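Local coordinates for PHB depolymerase (Penicillium funiculosum, PDB 2D81), which hydrolyses the ester bonds of the biopolyester polyhydroxybutyrate, using a circularly permuted alpha/beta hydrolase fold, at residues A[4-9]-A[255-260]; A[33-38]-A[309-314]. All coordinates share one frame; numbering follows the deposited sequence.

Interaction 1. Residues A[4-9]-A[255-260]; sequences PAFNVN and NMIILY
The backbones of Phe-6 to Val-8 and of Ile-257 stay well apart, with the CA atoms of Val-8 and Ile-257, the nearest pair, 8.5 Å from each other, and side chains alone span the distance between the N-terminal segment and strand 256-260. One methyl group does nearly all the touching. CD1 of Ile-257 lies over one face of the Phe-6 ring, 4.0 Å from its centroid and 26° off the ring normal, which makes a CH-pi contact. It sits nearer the rim than the middle, with CG of Phe-6 closest at 3.6 Å from CD1 of Ile-257. The same methyl also meets CG2 of Val-8, at 3.9 Å, and so fits into the angle between the ring and a branched aliphatic group. The isoleucine reaches this far because CG1 is turned anti to its carbonyl carbon (chi1 -65°) and CD1 extends the chain almost fully, with chi2 at 176°; the side chain meets that of Phe-6 at about a right angle. Isoleucine suits a strand through its branched CB, and its CG1-CD1 arm is long enough to reach the ring, whose flat face offers a broad apolar surface. Asn-7 is the centre of an inverse gamma turn, and on either flank of it the CB bonds of Phe-6 and Val-8 point toward the strand. Its ND2 donates a hydrogen bond to O of Gly-217, and its OD1 accepts one from N of Gln-318. Strand 256-260 lies between strands 221-227 and 205-210 of the fold's central sheet. Val-8 also packs on Leu-223 of strand 221-227 and on Ile-313 and Val-314, so the contact joins the start of the chain to that sheet beside residues 309-314.

Interaction 2. Residues A[33-38]-A[309-314]; sequences SDVFNV and QVKQIV
Val-35 brings its side chain toward helix 301-314 from the loop between helix 20-31 and strand 39-43. The bond from CA to CB points toward the helix, and CB carries two methyls with different partners. CG1, anti to the backbone N (chi1 176°), meets CG1 of Val-310 at 4.0 Å, and it also lies over one face of the neighbouring Phe-36 ring. CG2 touches the end of Lys-311, with NZ of the lysine 4.0 Å from CG2 of Val-35 and CE at much the same distance. The lysine chain, bent at chi2, crosses the valine at about a right angle. Phe-36 adds a second apolar contact, its CZ 4.3 Å from CG2 of Val-310. Both Phe-36 and Val-310 also pack on Val-13 and Val-225: a helix laid on the central sheet of an alpha/beta hydrolase fold, with the loop closing against its side. Compact valines suit this buried junction, whereas lysine suits the exposed margin, where its probably charged ammonium can meet water. The contact is therefore held by apolar packing; NZ of Lys-311 stands 5.1 Å from OD2 of Asp-34, too far for a salt bridge, though the opposite charges may attract weakly.

Helix 301-314 is what connects the two contacts, whose centres lie 10 Å apart. Its residues 309-314 belong to interaction 2, yet they also reach interaction 1: N of Phe-6 lies 2.9 Å from O of Ile-313, a probable hydrogen bond, and OE1 of Gln-309 packs 3.5 Å from CD2 of Leu-259. The segments alternate along the chain, and both early segments are packed against parts some 250 to 270 residues later. None of the contact residues lines the pocket of the bound hydroxybutyrate trimer, formed by residues such as Ser-20, His-135 and Trp-290; both contacts lie outside it, joining the central sheet, helix 301-314 and the early loops.

Interaction 1. Residues A[4-9]-A[255-260]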
loop_
_atom_site.group_PDB
_atom_site.type_symbol
_atom_site.label_atom_id
_atom_site.label_comp_id
_atom_site.label_asym_id
_atom_site.label_seq_id
_atom_site.Cartn_x
_atom_site.Cartn_y
_atom_site.Cartn_z
ATOM N N PRO A 4 10.277 -8.018 -15.510
ATOM C CA PRO A 4 11.738 -7.912 -15.599
ATOM C C PRO A 4 12.458 -7.843 -14.256
ATOM O O PRO A 4 11.885 -7.433 -13.242
ATOM C CB PRO A 4 11.947 -6.631 -16.413
ATOM C CG PRO A 4 10.671 -6.486 -17.187
ATOM C CD PRO A 4 9.644 -6.855 -16.150
ATOM N N ALA A 5 13.724 -8.249 -14.266
ATOM C CA ALA A 5 14.641 -7.959 -13.175
ATOM C C ALA A 5 15.325 -6.630 -13.470
ATOM O O ALA A 5 15.744 -6.375 -14.603
ATOM C CB ALA A 5 15.684 -9.069 -13.056
ATOM N N PHE A 6 15.427 -5.780 -12.454
ATOM C CA PHE A 6 16.083 -4.488 -12.603
ATOM C C PHE A 6 17.231 -4.331 -11.613
ATOM O O PHE A 6 17.368 -5.119 -10.678
ATOM C CB PHE A 6 15.075 -3.352 -12.405
ATOM C CG PHE A 6 14.066 -3.237 -13.509
ATOM C CD1 PHE A 6 12.877 -3.956 -13.464
ATOM C CD2 PHE A 6 14.317 -2.423 -14.606
ATOM C CE1 PHE A 6 11.948 -3.861 -14.500
ATOM C CE2 PHE A 6 13.396 -2.321 -15.646
ATOM C CZ PHE A 6 12.210 -3.042 -15.592
ATOM N N ASN A 7 18.060 -3.313 -11.827
ATOM C CA ASN A 7 19.154 -3.045 -10.910
ATOM C C ASN A 7 18.612 -2.238 -9.742
ATOM O O ASN A 7 18.780 -1.017 -9.672
ATOM C CB ASN A 7 20.276 -2.273 -11.610
ATOM C CG ASN A 7 21.508 -2.129 -10.736
ATOM O OD1 ASN A 7 21.570 -2.687 -9.640
ATOM N ND2 ASN A 7 22.498 -1.387 -11.220
ATOM N N VAL A 8 17.942 -2.937 -8.835
ATOM C CA VAL A 8 17.346 -2.316 -7.660
ATOM C C VAL A 8 17.977 -2.902 -6.408
ATOM O O VAL A 8 18.051 -4.121 -6.253
ATOM C CB VAL A 8 15.823 -2.564 -7.618
ATOM C CG1 VAL A 8 15.243 -2.026 -6.316
ATOM C CG2 VAL A 8 15.154 -1.896 -8.813
ATOM N N ASN A 9 18.435 -2.034 -5.513
ATOM C CA ASN A 9 19.019 -2.502 -4.265
ATOM C C ASN A 9 17.919 -3.080 -3.380
ATOM O O ASN A 9 16.924 -2.415 -3.104
ATOM C CB ASN A 9 19.715 -1.358 -3.529
ATOM C CG ASN A 9 20.688 -1.858 -2.478
ATOM O OD1 ASN A 9 20.389 -2.798 -1.742
ATOM N ND2 ASN A 9 21.857 -1.230 -2.399
ATOM N N ASN A 255 15.425 7.948 -9.493
ATOM C CA ASN A 255 15.886 6.589 -9.765
ATOM C C ASN A 255 15.039 5.576 -9.013
ATOM O O ASN A 255 15.566 4.676 -8.359
ATOM C CB ASN A 255 17.349 6.428 -9.351
ATOM C CG ASN A 255 18.271 7.373 -10.088
ATOM O OD1 ASN A 255 18.226 7.472 -11.313
ATOM N ND2 ASN A 255 19.124 8.069 -9.344
ATOM N N MET A 256 13.725 5.735 -9.102
ATOM C CA MET A 256 12.802 4.902 -8.341
ATOM C C MET A 256 11.782 4.256 -9.274
ATOM O O MET A 256 11.169 4.933 -10.097
ATOM C CB MET A 256 12.077 5.754 -7.297
ATOM C CG MET A 256 11.192 4.970 -6.344
ATOM S SD MET A 256 10.290 6.073 -5.245
ATOM C CE MET A 256 11.656 6.746 -4.257
ATOM N N ILE A 257 11.614 2.943 -9.144
ATOM C CA ILE A 257 10.548 2.229 -9.833
ATOM C C ILE A 257 9.330 2.158 -8.909
ATOM O O ILE A 257 9.469 1.937 -7.706
ATOM C CB ILE A 257 11.002 0.796 -10.203
ATOM C CG1 ILE A 257 12.148 0.865 -11.220
ATOM C CG2 ILE A 257 9.833 -0.005 -10.764
ATOM C CD1 ILE A 257 12.739 -0.495 -11.580
ATOM N N ILE A 258 8.141 2.373 -9.464
ATOM C CA ILE A 258 6.912 2.190 -8.698
ATOM C C ILE A 258 6.185 0.962 -9.230
ATOM O O ILE A 258 5.807 0.918 -10.401
ATOM C CB ILE A 258 5.956 3.403 -8.825
ATOM C CG1 ILE A 258 6.694 4.714 -8.529
ATOM C CG2 ILE A 258 4.785 3.232 -7.868
ATOM C CD1 ILE A 258 7.207 4.850 -7.104
ATOM N N LEU A 259 5.994 -0.038 -8.374
ATOM C CA LEU A 259 5.254 -1.238 -8.755
ATOM C C LEU A 259 3.792 -1.092 -8.354
ATOM O O LEU A 259 3.489 -0.738 -7.213
ATOM C CB LEU A 259 5.853 -2.471 -8.070
ATOM C CG LEU A 259 5.085 -3.793 -8.187
ATOM C CD1 LEU A 259 5.039 -4.248 -9.646
ATOM C CD2 LEU A 259 5.765 -4.851 -7.323
ATOM N N TYR A 260 2.894 -1.351 -9.302
ATOM C CA TYR A 260 1.456 -1.240 -9.055
ATOM C C TYR A 260 0.733 -2.573 -9.241
ATOM O O TYR A 260 0.215 -2.853 -10.323
ATOM C CB TYR A 260 0.802 -0.224 -10.008
ATOM C CG TYR A 260 1.275 1.206 -9.887
ATOM C CD1 TYR A 260 2.310 1.695 -10.692
ATOM C CD2 TYR A 260 0.666 2.084 -8.993
ATOM C CE1 TYR A 260 2.719 3.030 -10.608
ATOM C CE2 TYR A 260 1.068 3.417 -8.900
ATOM C CZ TYR A 260 2.093 3.882 -9.709
ATOM O OH TYR A 260 2.490 5.197 -9.615
#

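Interaction 2. Residues A[33-38]-A[309-314]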
loop_
_atom_site.group_PDB
_atom_site.type_symbol
_atom_site.label_atom_id
_atom_site.label_comp_id
_atom_site.label_asym_id
_atom_site.label_seq_id
_atom_site.Cartn_x
_atom_site.Cartn_y
_atom_site.Cartn_z
ATOM N N SER A 33 8.484 -7.243 7.072
ATOM C CA SER A 33 9.288 -6.075 7.404
ATOM C C SER A 33 10.729 -6.227 6.915
ATOM O O SER A 33 11.423 -5.234 6.711
ATOM C CB SER A 33 9.265 -5.822 8.916
ATOM O OG SER A 33 9.783 -6.923 9.644
ATOM N N ASP A 34 11.166 -7.468 6.715
ATOM C CA ASP A 34 12.507 -7.731 6.205
ATOM C C ASP A 34 12.635 -7.395 4.720
ATOM O O ASP A 34 13.705 -6.998 4.254
ATOM C CB ASP A 34 12.883 -9.201 6.438
ATOM C CG ASP A 34 11.934 -10.164 5.744
ATOM O OD1 ASP A 34 10.710 -10.038 5.940
ATOM O OD2 ASP A 34 12.410 -11.052 5.002
ATOM N N VAL A 35 11.542 -7.553 3.982
ATOM C CA VAL A 35 11.520 -7.256 2.553
ATOM C C VAL A 35 11.328 -5.759 2.338
ATOM O O VAL A 35 12.026 -5.140 1.532
ATOM C CB VAL A 35 10.373 -8.011 1.845
ATOM C CG1 VAL A 35 10.298 -7.606 0.377
ATOM C CG2 VAL A 35 10.594 -9.513 1.963
ATOM N N PHE A 36 10.378 -5.181 3.066
ATOM C CA PHE A 36 10.124 -3.749 2.974
ATOM C C PHE A 36 10.935 -3.017 4.035
ATOM O O PHE A 36 10.403 -2.504 5.020
ATOM C CB PHE A 36 8.620 -3.492 3.110
ATOM C CG PHE A 36 7.810 -4.201 2.059
ATOM C CD1 PHE A 36 7.334 -5.492 2.279
ATOM C CD2 PHE A 36 7.614 -3.620 0.809
ATOM C CE1 PHE A 36 6.682 -6.200 1.267
ATOM C CE2 PHE A 36 6.964 -4.318 -0.213
ATOM C CZ PHE A 36 6.499 -5.611 0.018
ATOM N N ASN A 37 12.244 -2.976 3.809
ATOM C CA ASN A 37 13.192 -2.659 4.866
ATOM C C ASN A 37 13.463 -1.176 5.082
ATOM O O ASN A 37 14.081 -0.801 6.077
ATOM C CB ASN A 37 14.510 -3.397 4.618
ATOM C CG ASN A 37 14.865 -3.476 3.153
ATOM O OD1 ASN A 37 14.880 -2.467 2.450
ATOM N ND2 ASN A 37 15.154 -4.685 2.678
ATOM N N VAL A 38 13.002 -0.326 4.169
ATOM C CA VAL A 38 13.106 1.110 4.398
ATOM C C VAL A 38 11.921 1.582 5.241
ATOM O O VAL A 38 12.078 2.376 6.168
ATOM C CB VAL A 38 13.129 1.903 3.073
ATOM C CG1 VAL A 38 13.344 3.379 3.362
ATOM C CG2 VAL A 38 14.235 1.382 2.175
ATOM N N GLN A 309 6.757 -10.627 -6.721
ATOM C CA GLN A 309 7.008 -9.580 -7.699
ATOM C C GLN A 309 8.221 -8.757 -7.289
ATOM O O GLN A 309 9.101 -8.478 -8.102
ATOM C CB GLN A 309 5.778 -8.678 -7.822
ATOM C CG GLN A 309 4.576 -9.360 -8.471
ATOM C CD GLN A 309 3.339 -8.489 -8.456
ATOM O OE1 GLN A 309 3.434 -7.268 -8.364
ATOM N NE2 GLN A 309 2.165 -9.115 -8.560
ATOM N N VAL A 310 8.268 -8.373 -6.018
ATOM C CA VAL A 310 9.374 -7.574 -5.513
ATOM C C VAL A 310 10.694 -8.324 -5.653
ATOM O O VAL A 310 11.695 -7.760 -6.100
ATOM C CB VAL A 310 9.157 -7.207 -4.031
ATOM C CG1 VAL A 310 10.425 -6.612 -3.446
ATOM C CG2 VAL A 310 8.007 -6.219 -3.915
ATOM N N LYS A 311 10.694 -9.595 -5.265
ATOM C CA LYS A 311 11.910 -10.402 -5.304
ATOM C C LYS A 311 12.464 -10.471 -6.724
ATOM O O LYS A 311 13.679 -10.444 -6.928
ATOM C CB LYS A 311 11.621 -11.821 -4.808
ATOM C CG LYS A 311 11.103 -11.914 -3.379
ATOM C CD LYS A 311 12.221 -11.890 -2.354
ATOM C CE LYS A 311 11.674 -12.176 -0.962
ATOM N NZ LYS A 311 12.743 -12.296 0.067
ATOM N N GLN A 312 11.566 -10.563 -7.702
ATOM C CA GLN A 312 11.970 -10.628 -9.103
ATOM C C GLN A 312 12.626 -9.320 -9.534
ATOM O O GLN A 312 13.693 -9.322 -10.149
ATOM C CB GLN A 312 10.756 -10.925 -9.985
ATOM C CG GLN A 312 11.001 -10.822 -11.494
ATOM C CD GLN A 312 12.133 -11.710 -11.984
ATOM O OE1 GLN A 312 12.553 -12.644 -11.300
ATOM N NE2 GLN A 312 12.625 -11.426 -13.185
ATOM N N ILE A 313 11.991 -8.203 -9.198
ATOM C CA ILE A 313 12.509 -6.898 -9.589
ATOM C C ILE A 313 13.891 -6.619 -9.002
ATOM O O ILE A 313 14.755 -6.073 -9.684
ATOM C CB ILE A 313 11.539 -5.775 -9.170
ATOM C CG1 ILE A 313 10.259 -5.868 -10.009
ATOM C CG2 ILE A 313 12.202 -4.411 -9.338
ATOM C CD1 ILE A 313 9.127 -4.981 -9.532
ATOM N N VAL A 314 14.110 -6.989 -7.744
ATOM C CA VAL A 314 15.386 -6.681 -7.102
ATOM C C VAL A 314 16.462 -7.711 -7.431
ATOM O O VAL A 314 17.627 -7.534 -7.073
ATOM C CB VAL A 314 15.247 -6.586 -5.563
ATOM C CG1 VAL A 314 14.178 -5.571 -5.204
ATOM C CG2 VAL A 314 14.919 -7.951 -4.979
#